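Local coordinates for acetyl xylan esterase (Metagenome, PDB 6XYC), which acts as a bifunctional feruloyl and acetyl xylan esterase of the alpha/beta hydrolase fold, active on complex natural xylans, at residues 239-242 and 243-247; 3-6 and 7-10. All coordinates share one frame; numbering follows the deposited sequence.

Interaction 1: residues 239-242 and 243-247; sequences VNLK and NVYDN
The pairs L241–Y245 and K242–D246 are i to i+4 side-chain contacts within one alpha-helix, residues 236-248, which crosses over between the parallel strands 222-227 and 252-257 as the helix of a beta-alpha-beta unit in this alpha/beta hydrolase. They illustrate how successive turns of an amphipathic helix can pair apolar packing on the inner side and charge on the outer. The backbone repeat sets the spacing: Y245 N donates to L241 O at 2.9 Å, and D246 N to K242 O at 2.8 Å.

On the inner side L241 and Y245 lie alongside each other and point the same way. L241 CD1 meets the ring at its edge, close to the ring plane, 3.7 Å from Y245 CE1, while L241 O also sits at the ring edge, in its plane, 3.3 Å from Y245 CD1. Both residues are buried: L241 packs on I222 and I224 of strand 222-227, and Y245 on I222 and on A252 of strand 252-257.

The outer pair is a salt bridge. K242 starts with CG anti to its N (chi1 164°) and then bends at chi2 (73°), which swings the chain forward along the helix until its aliphatic part runs past the carboxylate; CE lies 3.3 Å from D246 OD1. The ammonium group is held chiefly by A252 O, which ties the helix to the start of the next strand, and is shared with D246. On another side of the helix V244 CG2 rests 3.3 Å from N240 O, and N240 ND2 reaches out to D173. In the salt bridge itself, K242 NZ approaches D246 OD2 at 2.8 Å on its syn lone pair, the side of OD1.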
loop_
_atom_site.group_PDB
_atom_site.type_symbol
_atom_site.label_atom_id
_atom_site.label_comp_id
_atom_site.label_asym_id
_atom_site.label_seq_id
_atom_site.Cartn_x
_atom_site.Cartn_y
_atom_site.Cartn_z
ATOM N N VAL A 239 14.884 -4.983 -5.587
ATOM C CA VAL A 239 16.186 -4.507 -6.045
ATOM C C VAL A 239 15.992 -3.401 -7.074
ATOM O O VAL A 239 16.603 -2.328 -6.994
ATOM C CB VAL A 239 17.010 -5.672 -6.624
ATOM C CG1 VAL A 239 18.253 -5.143 -7.303
ATOM C CG2 VAL A 239 17.366 -6.673 -5.532
ATOM N N ASN A 240 15.111 -3.644 -8.047
ATOM C CA ASN A 240 14.873 -2.668 -9.102
ATOM C C ASN A 240 14.283 -1.379 -8.542
ATOM O O ASN A 240 14.683 -0.281 -8.947
ATOM C CB ASN A 240 13.951 -3.269 -10.163
ATOM C CG ASN A 240 14.604 -4.406 -10.930
ATOM O OD1 ASN A 240 15.809 -4.633 -10.820
ATOM N ND2 ASN A 240 13.806 -5.125 -11.711
ATOM N N LEU A 241 13.332 -1.486 -7.611
ATOM C CA LEU A 241 12.736 -0.285 -7.041
ATOM C C LEU A 241 13.777 0.555 -6.313
ATOM O O LEU A 241 13.799 1.782 -6.454
ATOM C CB LEU A 241 11.593 -0.658 -6.094
ATOM C CG LEU A 241 10.725 0.500 -5.594
ATOM C CD1 LEU A 241 10.116 1.269 -6.765
ATOM C CD2 LEU A 241 9.627 -0.005 -4.671
ATOM N N LYS A 242 14.640 -0.088 -5.522
ATOM C CA LYS A 242 15.699 0.631 -4.824
ATOM C C LYS A 242 16.627 1.328 -5.813
ATOM O O LYS A 242 17.003 2.489 -5.613
ATOM C CB LYS A 242 16.483 -0.340 -3.936
ATOM C CG LYS A 242 17.817 0.166 -3.445
ATOM C CD LYS A 242 17.658 1.226 -2.381
ATOM C CE LYS A 242 18.993 1.513 -1.720
ATOM N NZ LYS A 242 19.075 2.905 -1.181
ATOM N N ASN A 243 17.001 0.637 -6.891
ATOM C CA ASN A 243 17.865 1.248 -7.896
ATOM C C ASN A 243 17.222 2.493 -8.492
ATOM O O ASN A 243 17.902 3.499 -8.725
ATOM C CB ASN A 243 18.187 0.230 -8.994
ATOM C CG ASN A 243 19.013 0.824 -10.122
ATOM O OD1 ASN A 243 18.486 1.446 -11.040
ATOM N ND2 ASN A 243 20.320 0.612 -10.059
ATOM N N VAL A 244 15.912 2.448 -8.739
ATOM C CA VAL A 244 15.216 3.591 -9.318
ATOM C C VAL A 244 15.156 4.748 -8.324
ATOM O O VAL A 244 15.368 5.910 -8.698
ATOM C CB VAL A 244 13.813 3.165 -9.796
ATOM C CG1 VAL A 244 12.966 4.386 -10.096
ATOM C CG2 VAL A 244 13.926 2.241 -11.012
ATOM N N TYR A 245 14.873 4.463 -7.050
ATOM C CA TYR A 245 14.902 5.527 -6.052
ATOM C C TYR A 245 16.294 6.142 -5.955
ATOM O O TYR A 245 16.445 7.368 -5.926
ATOM C CB TYR A 245 14.452 4.994 -4.691
ATOM C CG TYR A 245 12.964 5.130 -4.444
ATOM C CD1 TYR A 245 12.070 4.250 -5.031
ATOM C CD2 TYR A 245 12.457 6.140 -3.629
ATOM C CE1 TYR A 245 10.714 4.356 -4.814
ATOM C CE2 TYR A 245 11.090 6.259 -3.409
ATOM C CZ TYR A 245 10.231 5.358 -4.013
ATOM O OH TYR A 245 8.875 5.451 -3.809
ATOM N N ASP A 246 17.326 5.296 -5.911
ATOM C CA ASP A 246 18.703 5.779 -5.869
ATOM C C ASP A 246 18.996 6.703 -7.045
ATOM O O ASP A 246 19.517 7.810 -6.872
ATOM C CB ASP A 246 19.669 4.593 -5.862
ATOM C CG ASP A 246 19.715 3.875 -4.526
ATOM O OD1 ASP A 246 20.413 2.843 -4.431
ATOM O OD2 ASP A 246 19.069 4.338 -3.563
ATOM N N ASN A 247 18.648 6.269 -8.254
ATOM C CA ASN A 247 19.003 7.024 -9.450
ATOM C C ASN A 247 18.129 8.256 -9.638
ATOM O O ASN A 247 18.534 9.184 -10.346
ATOM C CB ASN A 247 18.903 6.132 -10.689
ATOM C CG ASN A 247 20.156 5.308 -10.916
ATOM O OD1 ASN A 247 21.259 5.846 -11.005
ATOM N ND2 ASN A 247 19.992 3.997 -11.016
#

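Interaction 2: residues 3-6 and 7-10; sequences PAED and TYST
A4 and T7 close a type I beta-turn through E5 and D6, just where the N-terminal segment enters strand 8-16. A4 O is gripped twice by the same residue: T7 N donates to it at 2.9 Å from above the carbonyl plane, and T7 OG1 at a short 2.5 Å within that plane. The hydroxyl reaches it because OG1 stands between the backbone N and carbonyl carbon of T7 (chi1 60°), which also places T7 CG2 3.9 Å from A4 CB.

Y8 takes the same kind of torsion (chi1 58°), and its ring folds back over the turn. E5 O lies over one face, 3.7 Å above the ring plane and offset toward the rim, whereas P3 O approaches the edge, 3.7 Å from Y8 CE2. The P3 and Y8 side chains cross at about a right angle, P3 CG being 4.0 Å from Y8 CD2. Were the tyrosine replaced by an alanine, P3 CG would probably lose this apolar neighbour and Y30 its edge-to-face aromatic partner. The chemistry implies a division of labour: two hydrogen bonds to one oxygen fix the turn, and van der Waals packing lays the ring against it.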
loop_
_atom_site.group_PDB
_atom_site.type_symbol
_atom_site.label_atom_id
_atom_site.label_comp_id
_atom_site.label_asym_id
_atom_site.label_seq_id
_atom_site.Cartn_x
_atom_site.Cartn_y
_atom_site.Cartn_z
ATOM N N PRO A 3 -6.379 -7.576 14.939
ATOM C CA PRO A 3 -5.274 -7.573 15.901
ATOM C C PRO A 3 -5.738 -8.035 17.274
ATOM O O PRO A 3 -6.922 -7.989 17.612
ATOM C CB PRO A 3 -4.825 -6.109 15.928
ATOM C CG PRO A 3 -6.094 -5.327 15.614
ATOM C CD PRO A 3 -6.990 -6.241 14.783
ATOM N N ALA A 4 -4.774 -8.496 18.066
ATOM C CA ALA A 4 -5.076 -8.987 19.404
ATOM C C ALA A 4 -5.801 -7.916 20.208
ATOM O O ALA A 4 -5.463 -6.731 20.146
ATOM C CB ALA A 4 -3.792 -9.414 20.114
ATOM N N GLU A 5 -6.807 -8.347 20.972
ATOM C CA GLU A 5 -7.684 -7.411 21.665
ATOM C C GLU A 5 -6.912 -6.464 22.573
ATOM O O GLU A 5 -7.305 -5.302 22.730
ATOM C CB GLU A 5 -8.723 -8.184 22.479
ATOM C CG GLU A 5 -9.873 -7.355 23.014
ATOM C CD GLU A 5 -9.619 -6.838 24.412
ATOM O OE1 GLU A 5 -8.691 -7.334 25.081
ATOM O OE2 GLU A 5 -10.355 -5.929 24.844
ATOM N N ASP A 6 -5.823 -6.933 23.183
ATOM C CA ASP A 6 -5.076 -6.116 24.131
ATOM C C ASP A 6 -4.096 -5.163 23.460
ATOM O O ASP A 6 -3.347 -4.475 24.166
ATOM C CB ASP A 6 -4.329 -7.010 25.129
ATOM C CG ASP A 6 -3.253 -7.852 24.475
ATOM O OD1 ASP A 6 -2.404 -8.394 25.212
ATOM O OD2 ASP A 6 -3.261 -7.981 23.232
ATOM N N THR A 7 -4.081 -5.087 22.129
ATOM C CA THR A 7 -3.198 -4.146 21.449
ATOM C C THR A 7 -3.833 -2.779 21.240
ATOM O O THR A 7 -3.109 -1.818 20.950
ATOM C CB THR A 7 -2.765 -4.696 20.082
ATOM O OG1 THR A 7 -3.922 -4.909 19.258
ATOM C CG2 THR A 7 -2.007 -6.000 20.243
ATOM N N TYR A 8 -5.151 -2.657 21.393
ATOM C CA TYR A 8 -5.841 -1.409 21.098
ATOM C C TYR A 8 -6.825 -1.051 22.205
ATOM O O TYR A 8 -7.384 -1.921 22.878
ATOM C CB TYR A 8 -6.583 -1.478 19.740
ATOM C CG TYR A 8 -7.619 -2.587 19.611
ATOM C CD1 TYR A 8 -8.960 -2.352 19.901
ATOM C CD2 TYR A 8 -7.262 -3.860 19.183
ATOM C CE1 TYR A 8 -9.907 -3.359 19.786
ATOM C CE2 TYR A 8 -8.204 -4.871 19.064
ATOM C CZ TYR A 8 -9.523 -4.615 19.363
ATOM O OH TYR A 8 -10.464 -5.612 19.246
ATOM N N SER A 9 -7.029 0.255 22.375
ATOM C CA SER A 9 -7.997 0.789 23.323
ATOM C C SER A 9 -9.345 1.086 22.686
ATOM O O SER A 9 -10.358 1.127 23.397
ATOM C CB SER A 9 -7.458 2.076 23.957
ATOM O OG SER A 9 -7.270 3.074 22.966
ATOM N N THR A 10 -9.377 1.279 21.370
ATOM C CA THR A 10 -10.563 1.714 20.654
ATOM C C THR A 10 -10.523 1.083 19.273
ATOM O O THR A 10 -9.458 1.004 18.653
ATOM C CB THR A 10 -10.618 3.239 20.541
ATOM O OG1 THR A 10 -10.421 3.826 21.831
ATOM C CG2 THR A 10 -11.952 3.689 19.991
#

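Interactions 1 and 2 lie on opposite sides of the centre of the chain, about 37 Å apart between their centres, and share no secondary structure element. Interaction 1 is partly buried: its helix, 236-248, packs against the parallel part of the main sheet, so apolar contacts mark the inner side and an ionic pair the outer. Interaction 2 is a surface contact at the other end of the sheet, where the chain joins the antiparallel strand pair 8-16 and 26-32. With no helix to set the spacing there, a side-chain hydroxyl reinforces the turn's backbone bond, whereas in 239-247 the repeating backbone bonds bring the side chains together.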